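Local coordinates for protein 4-alpha-glucanotransferase (Aquifex aeolicus, PDB 1TZ7) that is a bacterial amylomaltase (disproportionating enzyme), built round a parallel eight-stranded beta/alpha barrel with a small antiparallel sheet and many helices beside it, at residues 229-233 with 271-276; 254-260 with 315-319; 434-438 with 459-463. One frame throughout, in Å; residues are numbered along the deposited sequence.

Interaction 1: residues 229-233 with 271-276; sequences MYPSY and WGNPVY
Tyr230, in the loop leaving barrel strand 222-227, lies against Trp271 and Asn273 of the edge strand 269-274 of the small antiparallel sheet, and against Tyr276 just after it. Its CB rests on Asn273 CB (3.7 Å), while its ring meets Trp271 rim to rim and reaches Tyr276 obliquely, the two tyrosine planes 39° apart and Tyr230 CE2 3.6 Å from Tyr276 CD1. Met229 CG covers the centre of one face of the Tyr230 ring. Further along, Met229 SD stands at the edge of the Tyr276 ring, 4.0 Å from CE1, a Met-aromatic contact. Two side-chain donors take loop carbonyls. Tyr276 OH donates a hydrogen bond to Met229 O (2.6 Å) in the carbonyl plane. Asn273 ND2 reaches Pro231 O (2.8 Å, 164°) from well above that carbonyl's plane, although the acceptor lies in the amide's own plane; with chi1 -47°, CG sits beside the backbone N and the amide swings toward the loop. One water joins Tyr230 OH to Tyr276 N, another Gly272 O to Tyr233 N. No backbone-to-backbone bond crosses the two segments; phenol, amide and two waters tie the loop's polar atoms to 271-276.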
# COMPACT_ATOMS: atom_id res chain seq x y z
N MET A 229 8.46 -3.16 -1.10
CA MET A 229 9.83 -3.59 -0.89
C MET A 229 10.79 -2.50 -1.34
O MET A 229 11.74 -2.16 -0.64
CB MET A 229 10.11 -4.87 -1.65
CG MET A 229 11.59 -5.29 -1.70
SD MET A 229 12.34 -5.53 -0.06
CE MET A 229 11.55 -7.05 0.45
N TYR A 230 10.51 -1.95 -2.52
CA TYR A 230 11.46 -1.11 -3.26
C TYR A 230 10.83 0.25 -3.56
O TYR A 230 9.63 0.34 -3.80
CB TYR A 230 11.81 -1.76 -4.60
CG TYR A 230 12.66 -3.01 -4.52
CD1 TYR A 230 12.19 -4.22 -5.02
CD2 TYR A 230 13.94 -2.98 -3.97
CE1 TYR A 230 12.97 -5.37 -4.97
CE2 TYR A 230 14.72 -4.12 -3.91
CZ TYR A 230 14.23 -5.32 -4.42
OH TYR A 230 15.00 -6.45 -4.36
N PRO A 231 11.65 1.31 -3.59
CA PRO A 231 11.24 2.57 -4.22
C PRO A 231 11.40 2.48 -5.72
O PRO A 231 12.07 1.56 -6.20
CB PRO A 231 12.24 3.57 -3.64
CG PRO A 231 13.47 2.78 -3.42
CD PRO A 231 13.02 1.37 -3.06
N SER A 232 10.81 3.42 -6.45
CA SER A 232 11.12 3.57 -7.87
C SER A 232 12.49 4.23 -8.02
O SER A 232 12.95 4.94 -7.13
CB SER A 232 10.04 4.40 -8.57
OG SER A 232 10.01 5.73 -8.07
N TYR A 233 13.14 4.00 -9.16
CA TYR A 233 14.41 4.65 -9.45
C TYR A 233 14.24 6.16 -9.45
O TYR A 233 15.11 6.90 -9.00
CB TYR A 233 14.95 4.19 -10.80
CG TYR A 233 16.25 4.86 -11.18
CD1 TYR A 233 16.35 5.61 -12.34
CD2 TYR A 233 17.37 4.74 -10.37
CE1 TYR A 233 17.54 6.23 -12.69
CE2 TYR A 233 18.57 5.35 -10.71
CZ TYR A 233 18.65 6.10 -11.87
OH TYR A 233 19.82 6.70 -12.20
N TRP A 271 10.34 -5.45 -12.76
CA TRP A 271 9.76 -4.35 -11.99
C TRP A 271 10.46 -3.03 -12.29
O TRP A 271 9.85 -1.97 -12.25
CB TRP A 271 9.84 -4.65 -10.49
CG TRP A 271 9.02 -5.83 -10.06
CD1 TRP A 271 8.00 -6.43 -10.75
CD2 TRP A 271 9.15 -6.56 -8.83
NE1 TRP A 271 7.50 -7.48 -10.03
CE2 TRP A 271 8.19 -7.59 -8.85
CE3 TRP A 271 10.00 -6.46 -7.72
CZ2 TRP A 271 8.04 -8.49 -7.80
CZ3 TRP A 271 9.85 -7.36 -6.68
CH2 TRP A 271 8.88 -8.36 -6.73
N GLY A 272 11.76 -3.10 -12.58
CA GLY A 272 12.51 -1.93 -13.01
C GLY A 272 12.97 -1.03 -11.87
O GLY A 272 13.54 0.03 -12.10
N ASN A 273 12.73 -1.46 -10.63
CA ASN A 273 13.34 -0.81 -9.46
C ASN A 273 14.82 -1.14 -9.40
O ASN A 273 15.23 -2.21 -9.82
CB ASN A 273 12.66 -1.27 -8.16
CG ASN A 273 11.13 -1.25 -8.24
OD1 ASN A 273 10.52 -2.18 -8.74
ND2 ASN A 273 10.52 -0.18 -7.72
N PRO A 274 15.63 -0.24 -8.87
CA PRO A 274 17.00 -0.58 -8.51
C PRO A 274 17.00 -1.47 -7.27
O PRO A 274 16.17 -1.28 -6.40
CB PRO A 274 17.63 0.78 -8.20
CG PRO A 274 16.49 1.63 -7.76
CD PRO A 274 15.30 1.16 -8.54
N VAL A 275 17.90 -2.45 -7.22
CA VAL A 275 17.97 -3.35 -6.07
C VAL A 275 18.80 -2.73 -4.97
O VAL A 275 19.60 -1.83 -5.22
CB VAL A 275 18.55 -4.74 -6.45
CG1 VAL A 275 17.72 -5.39 -7.55
CG2 VAL A 275 20.01 -4.62 -6.88
N TYR A 276 18.60 -3.21 -3.75
CA TYR A 276 19.35 -2.73 -2.61
C TYR A 276 20.77 -3.28 -2.64
O TYR A 276 20.99 -4.44 -2.96
CB TYR A 276 18.66 -3.16 -1.31
CG TYR A 276 17.34 -2.44 -1.02
CD1 TYR A 276 16.19 -3.16 -0.72
CD2 TYR A 276 17.26 -1.05 -1.05
CE1 TYR A 276 14.98 -2.52 -0.45
CE2 TYR A 276 16.05 -0.39 -0.79
CZ TYR A 276 14.92 -1.14 -0.49
OH TYR A 276 13.72 -0.50 -0.22
O HOH W 1 17.51 -5.91 -3.12
O HOH W 2 12.07 2.07 -11.02

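Interaction 2: residues 254-260 with 315-319; sequences LFVAGVP and WEVPY
Val256 and Val317 form a hydrogen-bonded pair of an antiparallel strand contact between 255-259 and 315-318, the two inner strands of the small four-stranded sheet. The bonds are nearly straight: Val256 N to Val317 O is 2.9 Å and Val317 N to Val256 O 3.2 Å. Both valines point to the same face of the sheet, where their CG2 atoms meet at 3.6 Å, compact branched side chains suited to a buried strand. Beyond the pair, Tyr319 N adds a weak bond to Leu254 O. Toward the other end a water takes over, donating to Gly258 O and accepting from Trp315 N.

Phe255 receives the carboxylate of Glu316 over one ring face, the planes 22° apart and Glu316 OE2 3.6 Å above the ring centre. The extended glutamate chain carries the group there, CG lying 3.4 Å from Phe255 CB; salt bridges to Lys246 and Arg328 probably hold it charged in this buried place.

With chi1 near trans (-171°) the indole of Trp315 reaches over the end of strand 255-259, its CB 3.2 Å from Gly258 O. NE1 bonds to Ala324 O. Pro260 then lies against the indole face, its CB 3.5 Å from the centroid of the six-membered ring and only 4° off the normal, a CH-pi contact.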
# COMPACT_ATOMS: atom_id res chain seq x y z
N LEU A 254 22.91 -0.53 -11.73
CA LEU A 254 23.75 -1.62 -12.19
C LEU A 254 22.94 -2.91 -12.26
O LEU A 254 23.14 -3.74 -13.15
CB LEU A 254 24.95 -1.79 -11.25
CG LEU A 254 26.20 -2.51 -11.78
CD1 LEU A 254 26.76 -1.81 -13.03
CD2 LEU A 254 27.26 -2.57 -10.69
N PHE A 255 22.01 -3.08 -11.31
CA PHE A 255 21.04 -4.17 -11.37
C PHE A 255 19.64 -3.67 -11.01
O PHE A 255 19.49 -2.68 -10.28
CB PHE A 255 21.45 -5.30 -10.42
CG PHE A 255 22.75 -5.96 -10.78
CD1 PHE A 255 22.79 -7.00 -11.70
CD2 PHE A 255 23.94 -5.53 -10.21
CE1 PHE A 255 23.99 -7.61 -12.03
CE2 PHE A 255 25.15 -6.14 -10.54
CZ PHE A 255 25.17 -7.18 -11.46
N VAL A 256 18.61 -4.35 -11.52
CA VAL A 256 17.22 -3.97 -11.24
C VAL A 256 16.40 -5.16 -10.74
O VAL A 256 16.84 -6.31 -10.81
CB VAL A 256 16.53 -3.36 -12.50
CG1 VAL A 256 17.12 -2.00 -12.82
CG2 VAL A 256 16.64 -4.29 -13.70
N ALA A 257 15.21 -4.87 -10.23
CA ALA A 257 14.45 -5.83 -9.45
C ALA A 257 13.45 -6.56 -10.33
O ALA A 257 13.12 -6.11 -11.42
CB ALA A 257 13.74 -5.13 -8.31
N GLY A 258 12.97 -7.70 -9.83
CA GLY A 258 11.97 -8.47 -10.52
C GLY A 258 11.77 -9.83 -9.86
O GLY A 258 12.17 -10.03 -8.71
N VAL A 259 11.14 -10.74 -10.58
CA VAL A 259 11.06 -12.14 -10.17
C VAL A 259 11.27 -13.06 -11.38
O VAL A 259 11.00 -12.67 -12.52
CB VAL A 259 9.69 -12.46 -9.50
CG1 VAL A 259 9.65 -11.91 -8.09
CG2 VAL A 259 8.54 -11.91 -10.33
N PRO A 260 11.74 -14.28 -11.14
CA PRO A 260 12.10 -15.20 -12.23
C PRO A 260 10.87 -15.77 -12.94
O PRO A 260 9.76 -15.59 -12.46
CB PRO A 260 12.87 -16.31 -11.51
CG PRO A 260 12.33 -16.31 -10.13
CD PRO A 260 11.98 -14.89 -9.82
N TRP A 315 15.51 -11.43 -6.46
CA TRP A 315 15.86 -11.66 -7.85
C TRP A 315 16.53 -10.41 -8.44
O TRP A 315 15.96 -9.32 -8.41
CB TRP A 315 14.61 -12.03 -8.65
CG TRP A 315 14.88 -12.50 -10.05
CD1 TRP A 315 14.59 -11.83 -11.21
CD2 TRP A 315 15.49 -13.73 -10.45
NE1 TRP A 315 14.98 -12.57 -12.30
CE2 TRP A 315 15.54 -13.74 -11.86
CE3 TRP A 315 16.01 -14.83 -9.75
CZ2 TRP A 315 16.09 -14.81 -12.58
CZ3 TRP A 315 16.55 -15.89 -10.48
CH2 TRP A 315 16.58 -15.87 -11.87
N GLU A 316 17.73 -10.60 -8.96
CA GLU A 316 18.56 -9.50 -9.43
C GLU A 316 18.94 -9.72 -10.91
O GLU A 316 19.57 -10.71 -11.25
CB GLU A 316 19.83 -9.43 -8.59
CG GLU A 316 20.78 -8.31 -8.95
CD GLU A 316 22.05 -8.33 -8.12
OE1 GLU A 316 22.06 -7.73 -7.03
OE2 GLU A 316 23.03 -8.96 -8.56
N VAL A 317 18.55 -8.78 -11.78
CA VAL A 317 18.84 -8.88 -13.22
C VAL A 317 19.65 -7.65 -13.73
O VAL A 317 19.38 -6.53 -13.34
CB VAL A 317 17.53 -9.05 -14.07
CG1 VAL A 317 16.42 -9.69 -13.24
CG2 VAL A 317 17.06 -7.70 -14.64
N PRO A 318 20.63 -7.90 -14.60
CA PRO A 318 21.47 -6.82 -15.18
C PRO A 318 20.66 -5.72 -15.89
O PRO A 318 19.73 -6.02 -16.66
CB PRO A 318 22.35 -7.56 -16.19
CG PRO A 318 22.37 -8.97 -15.72
CD PRO A 318 21.04 -9.23 -15.09
N TYR A 319 21.02 -4.46 -15.64
CA TYR A 319 20.34 -3.32 -16.24
C TYR A 319 20.58 -3.30 -17.74
O TYR A 319 21.69 -3.57 -18.21
CB TYR A 319 20.85 -2.00 -15.62
CG TYR A 319 20.27 -0.75 -16.26
CD1 TYR A 319 18.93 -0.41 -16.11
CD2 TYR A 319 21.08 0.11 -17.00
CE1 TYR A 319 18.40 0.74 -16.69
CE2 TYR A 319 20.57 1.26 -17.59
CZ TYR A 319 19.22 1.57 -17.43
OH TYR A 319 18.71 2.70 -18.00
O HOH W 3 12.80 -10.26 -6.06

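Interaction 3: residues 434-438 with 459-463; sequences EEKVN and DLLNL
Asn438 and Asn462 join two helix ends through their amides: Asn438 lies near the N-terminal end of helix 437-447, and Asn462 in the Schellman motif that closes helix 457-460. Asn462 has positive phi (59°), a conformation asparagine tolerates better than most residues, and its amide turns back toward the other segment. Asn438 ND2 donates to Asn462 OD1 (2.7 Å, 165°), lying in the carbonyl plane on a lone pair, with the two amide planes 76° apart. The other end of the Asn462 amide is used as well: ND2 bonds to Glu435 O at 3.0 Å, on a lone pair of that carbonyl. One short side chain thus accepts from Asn438 and donates to Glu435 O.

The tight part lies round Asn438, which is buried. Its OD1 presses against Asp459 CB at 3.1 Å. A water sits beside it, accepting from Asn438 ND2 (2.8 Å) and donating to Asp459 OD1 and Leu463 O, so both hydrogens of ND2 are used.

The side of 434-435 is looser. Glu435 meets Asn462 through its backbone oxygen, its CB being no closer than 4.4 Å to Asn462 ND2. A second water bridges here: it stands between Asn438 N and Glu434 O, the carbonyl four residues back, and bonds to both, while also donating to Asn462 OD1 (2.7 Å).

Helix 409-414 lies alongside both segments: Arg410 forms a salt bridge with Glu434 and bonds to Asn462 O, and Ile409 N bonds to Asp459 OD1. The other carboxylate oxygen of Asp459 reaches Thr401 and Ser402, just past barrel strand 397-400.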
# COMPACT_ATOMS: atom_id res chain seq x y z
N GLU A 434 -23.41 -19.41 -8.36
CA GLU A 434 -22.26 -18.52 -8.45
C GLU A 434 -22.43 -17.25 -7.59
O GLU A 434 -21.46 -16.69 -7.10
CB GLU A 434 -21.98 -18.14 -9.92
CG GLU A 434 -23.10 -17.37 -10.61
CD GLU A 434 -23.01 -15.87 -10.37
OE1 GLU A 434 -24.02 -15.19 -10.61
OE2 GLU A 434 -21.93 -15.39 -9.95
N GLU A 435 -23.68 -16.82 -7.40
CA GLU A 435 -23.95 -15.60 -6.62
C GLU A 435 -23.85 -15.83 -5.10
O GLU A 435 -23.80 -14.88 -4.33
CB GLU A 435 -25.34 -15.03 -6.98
CG GLU A 435 -26.52 -15.82 -6.42
CD GLU A 435 -27.17 -16.71 -7.45
OE1 GLU A 435 -26.48 -17.14 -8.40
OE2 GLU A 435 -28.38 -16.99 -7.32
N LYS A 436 -23.82 -17.10 -4.69
CA LYS A 436 -23.73 -17.45 -3.26
C LYS A 436 -22.29 -17.80 -2.83
O LYS A 436 -22.04 -18.04 -1.65
CB LYS A 436 -24.65 -18.63 -2.94
CG LYS A 436 -26.13 -18.29 -2.95
CD LYS A 436 -26.54 -17.55 -1.68
CE LYS A 436 -28.06 -17.53 -1.52
NZ LYS A 436 -28.56 -18.71 -0.77
N VAL A 437 -21.36 -17.81 -3.79
CA VAL A 437 -19.99 -18.25 -3.53
C VAL A 437 -19.27 -17.33 -2.55
O VAL A 437 -18.57 -17.80 -1.66
CB VAL A 437 -19.16 -18.33 -4.84
CG1 VAL A 437 -17.68 -18.63 -4.52
CG2 VAL A 437 -19.72 -19.39 -5.76
N ASN A 438 -19.46 -16.03 -2.71
CA ASN A 438 -18.82 -15.05 -1.82
C ASN A 438 -19.17 -15.31 -0.37
O ASN A 438 -18.30 -15.32 0.48
CB ASN A 438 -19.25 -13.62 -2.20
CG ASN A 438 -18.19 -12.90 -3.00
OD1 ASN A 438 -17.03 -12.82 -2.60
ND2 ASN A 438 -18.59 -12.36 -4.14
N ASP A 459 -15.68 -8.32 -2.47
CA ASP A 459 -16.30 -9.60 -2.10
C ASP A 459 -17.52 -9.38 -1.21
O ASP A 459 -18.55 -10.05 -1.37
CB ASP A 459 -15.29 -10.50 -1.38
CG ASP A 459 -14.14 -10.92 -2.28
OD1 ASP A 459 -14.29 -10.86 -3.52
OD2 ASP A 459 -13.05 -11.32 -1.83
N LEU A 460 -17.41 -8.44 -0.28
CA LEU A 460 -18.54 -8.05 0.56
C LEU A 460 -19.71 -7.58 -0.31
O LEU A 460 -20.88 -7.84 0.01
CB LEU A 460 -18.13 -6.93 1.51
CG LEU A 460 -18.70 -6.95 2.94
CD1 LEU A 460 -18.53 -5.59 3.59
CD2 LEU A 460 -20.16 -7.37 2.95
N LEU A 461 -19.39 -6.90 -1.41
CA LEU A 461 -20.41 -6.32 -2.29
C LEU A 461 -20.79 -7.29 -3.41
O LEU A 461 -21.63 -6.97 -4.26
CB LEU A 461 -19.90 -5.00 -2.88
CG LEU A 461 -19.61 -3.90 -1.85
CD1 LEU A 461 -18.99 -2.68 -2.52
CD2 LEU A 461 -20.87 -3.50 -1.11
N ASN A 462 -20.17 -8.47 -3.42
CA ASN A 462 -20.50 -9.52 -4.40
C ASN A 462 -20.29 -9.04 -5.85
O ASN A 462 -21.16 -9.21 -6.71
CB ASN A 462 -21.95 -10.00 -4.19
CG ASN A 462 -22.14 -11.47 -4.57
OD1 ASN A 462 -21.17 -12.20 -4.77
ND2 ASN A 462 -23.39 -11.89 -4.66
N LEU A 463 -19.12 -8.46 -6.11
CA LEU A 463 -18.80 -7.89 -7.43
C LEU A 463 -17.87 -8.82 -8.21
O LEU A 463 -17.14 -9.61 -7.62
CB LEU A 463 -18.15 -6.52 -7.27
CG LEU A 463 -19.01 -5.45 -6.58
CD1 LEU A 463 -18.19 -4.19 -6.37
CD2 LEU A 463 -20.27 -5.14 -7.40
O HOH W 4 -20.69 -14.84 -5.05
O HOH W 5 -16.44 -11.03 -5.30

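In the fold
Interactions 1 and 2 are neighbours, their centres about 9 Å apart, and both use the small antiparallel sheet. Strands 255-259 and 269-274 lie side by side in it, joined by a probable hydrogen bond from Ala257 N to Asn273 O (2.7 Å). Along the chain the two contacts interlock: 254-260 falls between the two segments of interaction 1. Interaction 3 comes later, its two segments bracketing barrel strand 452-456; its centre is about 36 Å from that of interaction 1, across the chain's centre, and about 39 Å from that of interaction 2. Interactions 1 and 2 thus build the sheet region on one side of the barrel, while interaction 3 joins helix ends at the far side of the molecule.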